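Local coordinates for erythrocyte membrane protein 1 (PDB 2XU0) that probably binds host cell surface receptors, this chain being the N-terminal segment and first Duffy-binding-like domain of a malaria parasite adhesin linked to rosetting, at residues Ala186-Ser191 against Ser271-Ala276. The protein carries 10 engineered substitutions. Sequence-based numbering, arbitrary orientation.
Sequences AGICTS and SAPYYA. Engineered in segment 186-191: Ala186 (natural residue Ser).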
ATOM      1  N   ALA A 186       5.899  12.289  -7.106  1.00 35.41           N
ATOM      2  CA  ALA A 186       5.447  12.165  -5.708  1.00 34.84           C
ATOM      3  C   ALA A 186       4.933  10.764  -5.415  1.00 37.55           C
ATOM      4  O   ALA A 186       5.123  10.287  -4.300  1.00 37.27           O
ATOM      5  CB  ALA A 186       4.363  13.181  -5.403  1.00 34.96           C
ATOM      6  N   GLY A 187       4.345  10.123  -6.439  1.00 34.02           N
ATOM      7  CA  GLY A 187       3.804   8.763  -6.383  1.00 33.72           C
ATOM      8  C   GLY A 187       4.833   7.729  -5.968  1.00 36.13           C
ATOM      9  O   GLY A 187       4.497   6.794  -5.257  1.00 35.29           O
ATOM     10  N   ILE A 188       6.098   7.908  -6.397  1.00 32.39           N
ATOM     11  CA  ILE A 188       7.225   7.023  -6.078  1.00 32.68           C
ATOM     12  C   ILE A 188       7.576   7.162  -4.598  1.00 35.09           C
ATOM     13  O   ILE A 188       7.812   6.157  -3.932  1.00 34.14           O
ATOM     14  CB  ILE A 188       8.453   7.337  -6.996  1.00 35.53           C
ATOM     15  CG1 ILE A 188       8.135   7.048  -8.483  1.00 36.47           C
ATOM     16  CG2 ILE A 188       9.716   6.613  -6.504  1.00 34.40           C
ATOM     17  CD1 ILE A 188       9.394   7.149  -9.512  1.00 41.68           C
ATOM     18  N   CYS A 189       7.645   8.426  -4.094  1.00 31.28           N
ATOM     19  CA  CYS A 189       7.914   8.722  -2.687  1.00 31.48           C
ATOM     20  C   CYS A 189       6.842   8.033  -1.786  1.00 31.63           C
ATOM     21  O   CYS A 189       7.194   7.464  -0.763  1.00 28.40           O
ATOM     22  CB  CYS A 189       7.970  10.239  -2.466  1.00 32.39           C
ATOM     23  SG  CYS A 189       9.255  11.072  -3.446  1.00 36.00           S
ATOM     24  N   THR A 190       5.565   8.049  -2.204  1.00 28.74           N
ATOM     25  CA  THR A 190       4.439   7.373  -1.487  1.00 30.02           C
ATOM     26  C   THR A 190       4.704   5.846  -1.429  1.00 33.98           C
ATOM     27  O   THR A 190       4.587   5.254  -0.357  1.00 32.11           O
ATOM     28  CB  THR A 190       3.078   7.707  -2.167  1.00 34.98           C
ATOM     29  OG1 THR A 190       2.817   9.097  -1.964  1.00 33.06           O
ATOM     30  CG2 THR A 190       1.902   6.912  -1.586  1.00 37.24           C
ATOM     31  N   SER A 191       5.098   5.219  -2.579  1.00 32.30           N
ATOM     32  CA  SER A 191       5.361   3.772  -2.588  1.00 32.14           C
ATOM     33  C   SER A 191       6.546   3.421  -1.728  1.00 33.05           C
ATOM     34  O   SER A 191       6.500   2.412  -1.022  1.00 33.09           O
ATOM     35  CB  SER A 191       5.508   3.233  -4.008  1.00 38.12           C
ATOM     36  OG  SER A 191       4.266   3.380  -4.672  1.00 45.53           O
ATOM     37  N   SER A 271      18.411   5.832  -4.514  1.00 42.11           N
ATOM     38  CA  SER A 271      18.089   5.846  -5.951  1.00 41.80           C
ATOM     39  C   SER A 271      16.849   6.629  -6.299  1.00 44.72           C
ATOM     40  O   SER A 271      16.391   6.556  -7.441  1.00 44.34           O
ATOM     41  CB  SER A 271      17.923   4.415  -6.459  1.00 46.52           C
ATOM     42  OG  SER A 271      16.906   3.755  -5.720  1.00 59.25           O
ATOM     43  N   ALA A 272      16.259   7.336  -5.331  1.00 41.99           N
ATOM     44  CA  ALA A 272      15.017   8.059  -5.602  1.00 41.89           C
ATOM     45  C   ALA A 272      15.284   9.159  -6.620  1.00 45.06           C
ATOM     46  O   ALA A 272      16.358   9.766  -6.566  1.00 44.31           O
ATOM     47  CB  ALA A 272      14.437   8.633  -4.309  1.00 42.89           C
ATOM     48  N   PRO A 273      14.382   9.378  -7.603  1.00 41.41           N
ATOM     49  CA  PRO A 273      14.633  10.433  -8.601  1.00 41.33           C
ATOM     50  C   PRO A 273      14.817  11.783  -7.938  1.00 47.84           C
ATOM     51  O   PRO A 273      14.191  12.040  -6.898  1.00 47.61           O
ATOM     52  CB  PRO A 273      13.352  10.447  -9.435  1.00 42.66           C
ATOM     53  CG  PRO A 273      12.722   9.131  -9.200  1.00 47.12           C
ATOM     54  CD  PRO A 273      13.056   8.764  -7.804  1.00 42.62           C
ATOM     55  N   TYR A 274      15.670  12.648  -8.535  1.00 45.10           N
ATOM     56  CA  TYR A 274      15.884  14.002  -8.010  1.00 44.94           C
ATOM     57  C   TYR A 274      14.583  14.784  -7.926  1.00 45.44           C
ATOM     58  O   TYR A 274      14.311  15.392  -6.906  1.00 45.75           O
ATOM     59  CB  TYR A 274      16.931  14.801  -8.813  1.00 47.28           C
ATOM     60  CG  TYR A 274      17.180  16.163  -8.197  1.00 50.65           C
ATOM     61  CD1 TYR A 274      17.946  16.297  -7.039  1.00 52.36           C
ATOM     62  CD2 TYR A 274      16.573  17.308  -8.715  1.00 52.08           C
ATOM     63  CE1 TYR A 274      18.149  17.542  -6.447  1.00 54.31           C
ATOM     64  CE2 TYR A 274      16.768  18.560  -8.129  1.00 53.39           C
ATOM     65  CZ  TYR A 274      17.568  18.672  -7.002  1.00 63.01           C
ATOM     66  OH  TYR A 274      17.767  19.900  -6.419  1.00 67.13           O
ATOM     67  N   TYR A 275      13.788  14.756  -8.981  1.00 41.07           N
ATOM     68  CA  TYR A 275      12.531  15.476  -9.038  1.00 41.13           C
ATOM     69  C   TYR A 275      11.391  14.590  -8.540  1.00 43.19           C
ATOM     70  O   TYR A 275      10.550  14.102  -9.303  1.00 41.88           O
ATOM     71  CB  TYR A 275      12.314  16.057 -10.441  1.00 43.43           C
ATOM     72  CG  TYR A 275      13.404  17.035 -10.849  1.00 47.43           C
ATOM     73  CD1 TYR A 275      13.382  18.360 -10.412  1.00 50.08           C
ATOM     74  CD2 TYR A 275      14.426  16.653 -11.723  1.00 48.45           C
ATOM     75  CE1 TYR A 275      14.364  19.273 -10.807  1.00 52.01           C
ATOM     76  CE2 TYR A 275      15.423  17.554 -12.117  1.00 49.38           C
ATOM     77  CZ  TYR A 275      15.388  18.864 -11.656  1.00 58.30           C
ATOM     78  OH  TYR A 275      16.357  19.769 -12.034  1.00 56.55           O
ATOM     79  N   ALA A 276      11.433  14.320  -7.236  1.00 39.95           N
ATOM     80  CA  ALA A 276      10.446  13.511  -6.508  1.00 38.12           C
ATOM     81  C   ALA A 276      10.484  13.928  -5.054  1.00 39.68           C
ATOM     82  O   ALA A 276      11.544  13.945  -4.424  1.00 39.24           O
ATOM     83  CB  ALA A 276      10.742  12.025  -6.651  1.00 38.12           C
TER
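In this Duffy-binding-like domain, the first turn of helix 186-204 is packed against the loop that leaves helix 249-268, and Cys189 and Ile188 are the residues that reach across. Cys189 forms a disulfide with Cys295, and its sulfur rests on Ala276: Cys189 SG lies 3.5 Å from Ala276 C, the carbonyl carbon, and 3.7 Å from Ala276 CB. With SG anti to the carbonyl carbon of Cys189 (chi1 -60°), the sulfur projects from the helix toward the loop. One residue earlier, Ile188 meets Pro273 tip to tip, and Ile188 CD1 lies 3.9 Å from Pro273 CG. The CG2 branch of Ile188 approaches the same ring more loosely, 4.2 Å from Pro273 CD. No hydrogen bond joins the two segments; the four touching residues are buried, and their side chains meet through apolar contacts. The loop folds back between Pro273 and Ala276, with an inverse gamma turn centred on Tyr275, and both residues touch the helix. Backbone hydrogen bonds join Ala276 to Cys295, the disulfide partner of Cys189, and Tyr274 to the preceding Lys294. Beyond the contact, Val173 of helix 154-175 touches both Ile188 and Pro273, while the loop runs on toward strand 279-281.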